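Local coordinates for glutamine synthetase (PDB 4BAX), which belongs to the glutamine synthetase family and joins a beta-grasp domain to a catalytic domain within an assembly of ten chains, at residues T3-Y8 with G72-V77; F63-P68 with L163-G168; Y8-G13 with C79-T84. All blocks are in the same frame, centred on the assembly; numbering follows the deposited sequence.

Contact 1: T3-Y8 with G72-V77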
loop_
_atom_site.group_PDB
_atom_site.type_symbol
_atom_site.label_atom_id
_atom_site.label_comp_id
_atom_site.label_asym_id
_atom_site.label_seq_id
_atom_site.Cartn_x
_atom_site.Cartn_y
_atom_site.Cartn_z
ATOM N N THR A 3 -44.139 16.169 13.640
ATOM C CA THR A 3 -43.197 16.640 12.653
ATOM C C THR A 3 -42.693 15.436 11.886
ATOM O O THR A 3 -42.405 14.392 12.479
ATOM C CB THR A 3 -42.030 17.369 13.329
ATOM O OG1 THR A 3 -42.444 18.701 13.653
ATOM C CG2 THR A 3 -40.848 17.462 12.402
ATOM N N PHE A 4 -42.642 15.556 10.569
ATOM C CA PHE A 4 -42.106 14.498 9.737
ATOM C C PHE A 4 -41.338 15.072 8.551
ATOM O O PHE A 4 -41.494 16.245 8.194
ATOM C CB PHE A 4 -43.194 13.533 9.291
ATOM C CG PHE A 4 -44.165 14.133 8.333
ATOM C CD1 PHE A 4 -45.254 14.855 8.804
ATOM C CD2 PHE A 4 -44.013 13.962 6.965
ATOM C CE1 PHE A 4 -46.167 15.410 7.924
ATOM C CE2 PHE A 4 -44.924 14.518 6.083
ATOM C CZ PHE A 4 -46.003 15.243 6.565
ATOM N N LYS A 5 -40.484 14.243 7.967
ATOM C CA LYS A 5 -39.661 14.646 6.846
ATOM C C LYS A 5 -40.326 14.271 5.527
ATOM O O LYS A 5 -40.872 13.164 5.382
ATOM C CB LYS A 5 -38.298 13.989 6.957
ATOM C CG LYS A 5 -37.494 14.493 8.151
ATOM C CD LYS A 5 -36.112 13.865 8.144
ATOM C CE LYS A 5 -36.021 12.667 9.039
ATOM N NZ LYS A 5 -35.490 13.106 10.342
ATOM N N ALA A 6 -40.300 15.211 4.587
ATOM C CA ALA A 6 -40.807 14.986 3.237
ATOM C C ALA A 6 -39.701 15.253 2.216
ATOM O O ALA A 6 -39.135 16.352 2.159
ATOM C CB ALA A 6 -42.002 15.881 2.967
ATOM N N GLU A 7 -39.388 14.244 1.409
ATOM C CA GLU A 7 -38.366 14.407 0.377
ATOM C C GLU A 7 -39.001 14.750 -0.961
ATOM O O GLU A 7 -39.646 13.907 -1.598
ATOM C CB GLU A 7 -37.533 13.135 0.241
ATOM C CG GLU A 7 -36.252 13.301 -0.597
ATOM C CD GLU A 7 -35.121 14.046 0.119
ATOM O OE1 GLU A 7 -35.265 14.393 1.310
ATOM O OE2 GLU A 7 -34.089 14.319 -0.528
ATOM N N TYR A 8 -38.789 15.993 -1.388
ATOM C CA TYR A 8 -39.370 16.479 -2.629
ATOM C C TYR A 8 -38.421 16.149 -3.759
ATOM O O TYR A 8 -37.261 16.559 -3.750
ATOM C CB TYR A 8 -39.611 17.980 -2.572
ATOM C CG TYR A 8 -40.899 18.389 -1.893
ATOM C CD1 TYR A 8 -41.239 17.892 -0.634
ATOM C CD2 TYR A 8 -41.766 19.299 -2.485
ATOM C CE1 TYR A 8 -42.410 18.286 0.003
ATOM C CE2 TYR A 8 -42.957 19.693 -1.846
ATOM C CZ TYR A 8 -43.271 19.186 -0.605
ATOM O OH TYR A 8 -44.450 19.585 0.027
ATOM N N GLY A 72 -40.118 5.282 9.496
ATOM C CA GLY A 72 -41.071 6.000 10.325
ATOM C C GLY A 72 -42.185 6.677 9.565
ATOM O O GLY A 72 -42.814 6.055 8.701
ATOM N N GLU A 73 -42.399 7.959 9.844
ATOM C CA GLU A 73 -43.531 8.677 9.266
ATOM C C GLU A 73 -43.081 9.528 8.066
ATOM O O GLU A 73 -43.861 10.250 7.426
ATOM C CB GLU A 73 -44.194 9.553 10.343
ATOM C CG GLU A 73 -45.661 9.225 10.653
ATOM C CD GLU A 73 -45.953 7.719 10.766
ATOM O OE1 GLU A 73 -45.400 7.074 11.694
ATOM O OE2 GLU A 73 -46.721 7.175 9.927
ATOM N N ASP A 74 -41.819 9.365 7.709
ATOM C CA ASP A 74 -41.228 10.154 6.642
ATOM C C ASP A 74 -41.667 9.699 5.243
ATOM O O ASP A 74 -42.006 8.526 5.036
ATOM C CB ASP A 74 -39.719 10.100 6.786
ATOM C CG ASP A 74 -39.255 10.652 8.125
ATOM O OD1 ASP A 74 -39.996 11.443 8.753
ATOM O OD2 ASP A 74 -38.129 10.305 8.544
ATOM N N ILE A 75 -41.715 10.642 4.301
ATOM C CA ILE A 75 -42.278 10.347 2.983
ATOM C C ILE A 75 -41.473 10.931 1.817
ATOM O O ILE A 75 -40.724 11.899 1.976
ATOM C CB ILE A 75 -43.743 10.854 2.874
ATOM C CG1 ILE A 75 -43.810 12.331 3.261
ATOM C CG2 ILE A 75 -44.699 10.007 3.725
ATOM C CD1 ILE A 75 -44.688 13.151 2.374
ATOM N N LEU A 76 -41.685 10.362 0.633
ATOM C CA LEU A 76 -41.124 10.898 -0.604
ATOM C C LEU A 76 -42.228 11.602 -1.367
ATOM O O LEU A 76 -43.348 11.089 -1.467
ATOM C CB LEU A 76 -40.521 9.798 -1.457
ATOM C CG LEU A 76 -39.597 8.884 -0.681
ATOM C CD1 LEU A 76 -39.305 7.675 -1.558
ATOM C CD2 LEU A 76 -38.329 9.623 -0.243
ATOM N N VAL A 77 -41.930 12.789 -1.875
ATOM C CA VAL A 77 -42.914 13.539 -2.627
ATOM C C VAL A 77 -42.397 13.840 -4.027
ATOM O O VAL A 77 -41.536 14.714 -4.204
ATOM C CB VAL A 77 -43.281 14.874 -1.929
ATOM C CG1 VAL A 77 -44.570 15.413 -2.484
ATOM C CG2 VAL A 77 -43.422 14.684 -0.440
#

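Contact 2: F63-P68 with L163-G168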
loop_
_atom_site.group_PDB
_atom_site.type_symbol
_atom_site.label_atom_id
_atom_site.label_comp_id
_atom_site.label_asym_id
_atom_site.label_seq_id
_atom_site.Cartn_x
_atom_site.Cartn_y
_atom_site.Cartn_z
ATOM N N PHE A 63 -47.347 12.752 -6.641
ATOM C CA PHE A 63 -47.305 11.398 -6.110
ATOM C C PHE A 63 -46.514 11.407 -4.815
ATOM O O PHE A 63 -45.534 12.141 -4.709
ATOM C CB PHE A 63 -46.676 10.445 -7.124
ATOM C CG PHE A 63 -46.485 9.040 -6.602
ATOM C CD1 PHE A 63 -47.510 8.109 -6.735
ATOM C CD2 PHE A 63 -45.291 8.640 -6.001
ATOM C CE1 PHE A 63 -47.361 6.802 -6.265
ATOM C CE2 PHE A 63 -45.129 7.336 -5.532
ATOM C CZ PHE A 63 -46.168 6.415 -5.667
ATOM N N SER A 64 -46.909 10.561 -3.859
ATOM C CA SER A 64 -46.196 10.444 -2.573
ATOM C C SER A 64 -46.238 9.013 -2.046
ATOM O O SER A 64 -47.171 8.259 -2.333
ATOM C CB SER A 64 -46.736 11.420 -1.520
ATOM O OG SER A 64 -47.996 10.984 -1.026
ATOM N N CYS A 65 -45.221 8.649 -1.276
ATOM C CA CYS A 65 -45.127 7.308 -0.741
ATOM C C CYS A 65 -44.242 7.370 0.497
ATOM O O CYS A 65 -43.539 8.373 0.707
ATOM C CB CYS A 65 -44.550 6.366 -1.789
ATOM S SG CYS A 65 -42.932 6.845 -2.301
ATOM N N PRO A 66 -44.201 6.278 1.280
ATOM C CA PRO A 66 -43.285 6.265 2.424
ATOM C C PRO A 66 -41.823 6.324 2.014
ATOM O O PRO A 66 -41.463 5.786 0.970
ATOM C CB PRO A 66 -43.588 4.916 3.081
ATOM C CG PRO A 66 -44.978 4.565 2.633
ATOM C CD PRO A 66 -45.045 5.069 1.231
ATOM N N ASP A 67 -41.005 6.987 2.836
ATOM C CA ASP A 67 -39.556 6.994 2.684
ATOM C C ASP A 67 -39.015 5.759 3.383
ATOM O O ASP A 67 -38.969 5.704 4.604
ATOM C CB ASP A 67 -38.981 8.262 3.335
ATOM C CG ASP A 67 -37.504 8.478 3.030
ATOM O OD1 ASP A 67 -36.785 7.478 2.815
ATOM O OD2 ASP A 67 -37.054 9.644 3.016
ATOM N N PRO A 68 -38.590 4.761 2.591
ATOM C CA PRO A 68 -38.098 3.450 3.048
ATOM C C PRO A 68 -36.724 3.506 3.726
ATOM O O PRO A 68 -36.376 2.640 4.547
ATOM C CB PRO A 68 -38.025 2.646 1.745
ATOM C CG PRO A 68 -37.749 3.679 0.692
ATOM C CD PRO A 68 -38.524 4.899 1.123
ATOM N N LEU A 163 -40.462 -1.965 -2.369
ATOM C CA LEU A 163 -41.654 -2.611 -1.805
ATOM C C LEU A 163 -42.179 -1.921 -0.539
ATOM O O LEU A 163 -43.393 -1.728 -0.381
ATOM C CB LEU A 163 -41.393 -4.102 -1.552
ATOM C CG LEU A 163 -41.104 -4.889 -2.844
ATOM C CD1 LEU A 163 -40.652 -6.325 -2.607
ATOM C CD2 LEU A 163 -42.333 -4.890 -3.736
ATOM N N LYS A 164 -41.260 -1.496 0.330
ATOM C CA LYS A 164 -41.627 -0.751 1.528
ATOM C C LYS A 164 -42.270 0.570 1.128
ATOM O O LYS A 164 -43.183 1.049 1.799
ATOM C CB LYS A 164 -40.392 -0.507 2.392
ATOM C CG LYS A 164 -40.356 -1.339 3.651
ATOM C CD LYS A 164 -38.989 -1.983 3.817
ATOM C CE LYS A 164 -37.908 -0.964 4.142
ATOM N NZ LYS A 164 -37.190 -1.372 5.387
ATOM N N ALA A 165 -41.796 1.141 0.023
ATOM C CA ALA A 165 -42.396 2.339 -0.568
ATOM C C ALA A 165 -43.753 2.060 -1.250
ATOM O O ALA A 165 -44.497 2.994 -1.565
ATOM C CB ALA A 165 -41.434 2.971 -1.554
ATOM N N GLY A 166 -44.061 0.780 -1.485
ATOM C CA GLY A 166 -45.319 0.409 -2.107
ATOM C C GLY A 166 -45.376 0.367 -3.623
ATOM O O GLY A 166 -46.453 0.231 -4.219
ATOM N N LEU A 167 -44.221 0.419 -4.265
ATOM C CA LEU A 167 -44.180 0.426 -5.722
ATOM C C LEU A 167 -44.518 -0.925 -6.348
ATOM O O LEU A 167 -44.291 -1.979 -5.737
ATOM C CB LEU A 167 -42.829 0.899 -6.202
ATOM C CG LEU A 167 -42.330 2.181 -5.555
ATOM C CD1 LEU A 167 -40.979 2.558 -6.228
ATOM C CD2 LEU A 167 -43.394 3.265 -5.709
ATOM N N GLY A 168 -45.102 -0.901 -7.544
ATOM C CA GLY A 168 -45.520 -2.137 -8.182
ATOM C C GLY A 168 -44.364 -2.793 -8.912
ATOM O O GLY A 168 -44.206 -2.675 -10.135
#

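Contact 3: Y8-G13 with C79-T84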
loop_
_atom_site.group_PDB
_atom_site.type_symbol
_atom_site.label_atom_id
_atom_site.label_comp_id
_atom_site.label_asym_id
_atom_site.label_seq_id
_atom_site.Cartn_x
_atom_site.Cartn_y
_atom_site.Cartn_z
ATOM N N TYR A 8 -38.789 15.993 -1.388
ATOM C CA TYR A 8 -39.370 16.479 -2.629
ATOM C C TYR A 8 -38.421 16.149 -3.759
ATOM O O TYR A 8 -37.261 16.559 -3.750
ATOM C CB TYR A 8 -39.611 17.980 -2.572
ATOM C CG TYR A 8 -40.899 18.389 -1.893
ATOM C CD1 TYR A 8 -41.239 17.892 -0.634
ATOM C CD2 TYR A 8 -41.766 19.299 -2.485
ATOM C CE1 TYR A 8 -42.410 18.286 0.003
ATOM C CE2 TYR A 8 -42.957 19.693 -1.846
ATOM C CZ TYR A 8 -43.271 19.186 -0.605
ATOM O OH TYR A 8 -44.450 19.585 0.027
ATOM N N ILE A 9 -38.924 15.375 -4.706
ATOM C CA ILE A 9 -38.141 14.854 -5.805
ATOM C C ILE A 9 -38.704 15.405 -7.098
ATOM O O ILE A 9 -39.932 15.446 -7.284
ATOM C CB ILE A 9 -38.159 13.286 -5.803
ATOM C CG1 ILE A 9 -37.433 12.769 -4.544
ATOM C CG2 ILE A 9 -37.521 12.682 -7.044
ATOM C CD1 ILE A 9 -37.875 11.361 -4.048
ATOM N N TRP A 10 -37.830 15.863 -7.982
ATOM C CA TRP A 10 -38.316 16.318 -9.273
ATOM C C TRP A 10 -37.311 16.002 -10.374
ATOM O O TRP A 10 -36.216 15.527 -10.082
ATOM C CB TRP A 10 -38.710 17.802 -9.258
ATOM C CG TRP A 10 -37.554 18.782 -9.217
ATOM C CD1 TRP A 10 -37.008 19.442 -10.284
ATOM C CD2 TRP A 10 -36.832 19.231 -8.058
ATOM N NE1 TRP A 10 -35.987 20.267 -9.862
ATOM C CE2 TRP A 10 -35.858 20.159 -8.505
ATOM C CE3 TRP A 10 -36.904 18.934 -6.694
ATOM C CZ2 TRP A 10 -34.969 20.796 -7.632
ATOM C CZ3 TRP A 10 -36.010 19.573 -5.822
ATOM C CH2 TRP A 10 -35.062 20.492 -6.297
ATOM N N ILE A 11 -37.721 16.215 -11.626
ATOM C CA ILE A 11 -36.879 16.009 -12.796
ATOM C C ILE A 11 -36.516 17.371 -13.377
ATOM O O ILE A 11 -37.377 18.234 -13.534
ATOM C CB ILE A 11 -37.587 15.140 -13.829
ATOM C CG1 ILE A 11 -37.678 13.710 -13.303
ATOM C CG2 ILE A 11 -36.836 15.115 -15.156
ATOM C CD1 ILE A 11 -39.084 13.265 -13.076
ATOM N N ASP A 12 -35.236 17.563 -13.685
ATOM C CA ASP A 12 -34.775 18.853 -14.187
ATOM C C ASP A 12 -34.911 19.042 -15.714
ATOM O O ASP A 12 -35.628 18.300 -16.395
ATOM C CB ASP A 12 -33.382 19.224 -13.653
ATOM C CG ASP A 12 -32.265 18.389 -14.253
ATOM O OD1 ASP A 12 -32.471 17.720 -15.289
ATOM O OD2 ASP A 12 -31.170 18.373 -13.650
ATOM N N GLY A 13 -34.265 20.081 -16.225
ATOM C CA GLY A 13 -34.301 20.383 -17.637
ATOM C C GLY A 13 -32.973 20.127 -18.325
ATOM O O GLY A 13 -32.712 20.710 -19.385
ATOM N N CYS A 79 -42.747 15.567 -7.560
ATOM C CA CYS A 79 -43.411 16.817 -7.996
ATOM C C CYS A 79 -43.273 17.036 -9.482
ATOM O O CYS A 79 -42.413 16.449 -10.145
ATOM C CB CYS A 79 -42.821 18.040 -7.279
ATOM S SG CYS A 79 -42.880 18.042 -5.477
ATOM N N GLU A 80 -44.145 17.873 -10.015
ATOM C CA GLU A 80 -43.944 18.356 -11.367
ATOM C C GLU A 80 -43.510 19.799 -11.220
ATOM O O GLU A 80 -43.779 20.434 -10.186
ATOM C CB GLU A 80 -45.206 18.211 -12.229
ATOM C CG GLU A 80 -46.355 19.120 -11.793
ATOM C CD GLU A 80 -47.586 18.976 -12.690
ATOM O OE1 GLU A 80 -47.480 18.252 -13.709
ATOM O OE2 GLU A 80 -48.648 19.579 -12.381
ATOM N N VAL A 81 -42.880 20.324 -12.262
ATOM C CA VAL A 81 -42.283 21.650 -12.181
ATOM C C VAL A 81 -43.165 22.636 -12.930
ATOM O O VAL A 81 -43.562 22.405 -14.084
ATOM C CB VAL A 81 -40.837 21.659 -12.744
ATOM C CG1 VAL A 81 -40.196 23.032 -12.607
ATOM C CG2 VAL A 81 -39.990 20.613 -12.024
ATOM N N LEU A 82 -43.458 23.748 -12.262
ATOM C CA LEU A 82 -44.318 24.757 -12.845
ATOM C C LEU A 82 -43.613 26.088 -12.890
ATOM O O LEU A 82 -42.723 26.356 -12.074
ATOM C CB LEU A 82 -45.589 24.915 -12.020
ATOM C CG LEU A 82 -46.344 23.626 -11.722
ATOM C CD1 LEU A 82 -47.601 23.998 -10.951
ATOM C CD2 LEU A 82 -46.659 22.823 -12.986
ATOM N N ASP A 83 -44.070 26.933 -13.815
ATOM C CA ASP A 83 -43.651 28.319 -13.867
ATOM C C ASP A 83 -44.358 29.012 -12.711
ATOM O O ASP A 83 -45.277 28.434 -12.122
ATOM C CB ASP A 83 -44.080 28.939 -15.207
ATOM C CG ASP A 83 -43.088 28.650 -16.357
ATOM O OD1 ASP A 83 -41.860 28.595 -16.109
ATOM O OD2 ASP A 83 -43.537 28.502 -17.522
ATOM N N THR A 84 -43.966 30.251 -12.415
ATOM C CA THR A 84 -44.550 31.023 -11.299
ATOM C C THR A 84 -46.052 31.296 -11.474
ATOM O O THR A 84 -46.766 31.543 -10.506
ATOM C CB THR A 84 -43.796 32.361 -11.083
ATOM O OG1 THR A 84 -43.737 33.079 -12.321
ATOM C CG2 THR A 84 -42.370 32.089 -10.621
HETATM O O HOH W 1 -40.353 16.633 -11.875
#

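Contact 1: T3-Y8 with G72-V77
Val77, Asp74 and Phe4 bury the largest areas in the contact between 3-8 and 72-77. Val77 lies alongside Tyr8. Its CB sits over one face of the ring, offset toward the rim and 4.2 Å from the centroid of the Tyr8 ring, a CH-pi contact. CG1 is anti to the backbone N (chi1 -163°), so CG2 is the branch that meets Tyr8 CE1 at 3.8 Å. The same methyl also touches Ala6 CB, which lies at the edge of the tyrosine ring.

The backbones pair as parallel neighbours in the beta-grasp sheet, strand 3-11 beside strand 75-82. Ile75 N donates to Lys5 O at 2.9 Å, Glu7 N to Ile75 O at 2.8 Å, and Val77 N to Glu7 O at 2.6 Å. Leu76 lies on the other face of the sheet from Val77 and packs on Val199 and Trp202 of helix 190-210.

Asp74 extends the pattern with a side-chain oxygen. Its OD1 accepts from Lys5 N at 2.9 Å, and the bond is nearly straight at 170°. The N-H comes from above the carboxylate plane. Lys5 runs beside Asp74, but its NZ stays 4.2 Å from Asp74 OD2, beyond a salt bridge. That amine instead pairs with Glu160 of the second subunit.

Phe4 CG takes the crowded position between the backbone N and carbonyl carbon (chi1 69°). CB and CD2 then lie by the carbonyl oxygen of Glu73. The ring presents an edge to Ile75, with Phe4 CE2 3.7 Å from Ile75 CG1. Ile75 CD1 reaches on to Ala6 CB.

Contact 2: F63-P68 with L163-G168
Ala165 sits at the centre of this contact, and no hydrogen bond crosses it. Its methyl CB lies 3.8 Å from Pro66 O, near Cys65 SG. The same methyl also makes a looser contact with the ring of Pro68, 4.4 Å from Ala165 CB to Pro68 CG. Its carbonyl oxygen faces the strand: Cys65 CB is 3.4 Å and Pro66 CD 3.5 Å from Ala165 O. Lys164 meets the loop that follows the strand. Its CB lies 4.0 Å from Pro68 CB, and the chain bends so that CE comes near the carbonyl oxygen of Pro68.

Farther along, Phe63 and Leu167 cross obliquely, with Phe63 CZ 4.2 Å from Leu167 CD2. Phe63 CG is anti to the backbone N (chi1 175°), which puts the ring tip beside the leucine.

The contact joins the beta-grasp sheet to the catalytic domain, where strand 56-66 meets the end of helix 152-164. That helix closes in a Schellman motif. Gly166 has a positive phi of 87°, and its N donates to Leu163 O at 2.8 Å. The turn places Ala165 beside Cys65 and Pro66, and Leu167 beside Phe63.

Helix 190-210 backs this region. Leu167 packs on Gln196 and Ala200, Pro68 packs on Leu203, and Gln196 OE1 also accepts from Gly168 N. On the strand side, Cys65 and Asp67 are held by backbone bonds to Leu76 and Asp74, and Asp67 OD1 accepts from Arg70 N.

Contact 3: Y8-G13 with C79-T84
A water stands where the next strand-to-strand hydrogen bond would fall. It accepts from Ile11 N at 2.7 Å and donates to Cys79 O, also at 2.7 Å. One direct bond remains between the segments. Cys79 N donates to Ile9 O at 2.8 Å, nearly along the C=O axis of Ile9.

Here the two parallel inner strands of the beta-grasp sheet, 3-11 and 75-82, splay apart, with short axes at 59° to each other. The water keeps the backbone polar atoms bridged as the gap widens.

Side chains pack on one side of the parting strands. Cys79 SG is anti to its carbonyl carbon, beside the backbone N (chi1 -58°). This brings it 3.4 Å from Tyr8 CD2, an oblique sulfur-aromatic contact. Trp10 and Val81 cross obliquely. Val81 CG2 is 3.6 Å from Trp10 CD1 and 3.8 Å from Ile11 O. Trp10 CG sits in the crowded position between the backbone N and carbonyl carbon (chi1 73°). Its indole stacks on Phe42, packs on Cys142 of the second subunit, and makes a weak hydrogen bond from NE1 to Gln49.

Contacts 1 and 3 lie on the same two strands, 3-11 and 75-82, and share Tyr8. Both are buried. Between them, Ile9 N reaches Val77 O at 2.7 Å, a probable hydrogen bond that continues the pairing from one to the other. Contact 1 is regular sheet with direct bonds. Contact 3 is the splayed end, where a single direct bond and a water bridge replace the run of bonds, and sulfur-aromatic and apolar contacts lie beside them. Contact 2 is partly buried and joins different elements, strand 56-66 and the end of a helix, by apolar and carbonyl contacts alone. It meets contact 1 through the sheet, since strand 56-66 flanks strand 75-82. Contacts 2 and 3 do not touch.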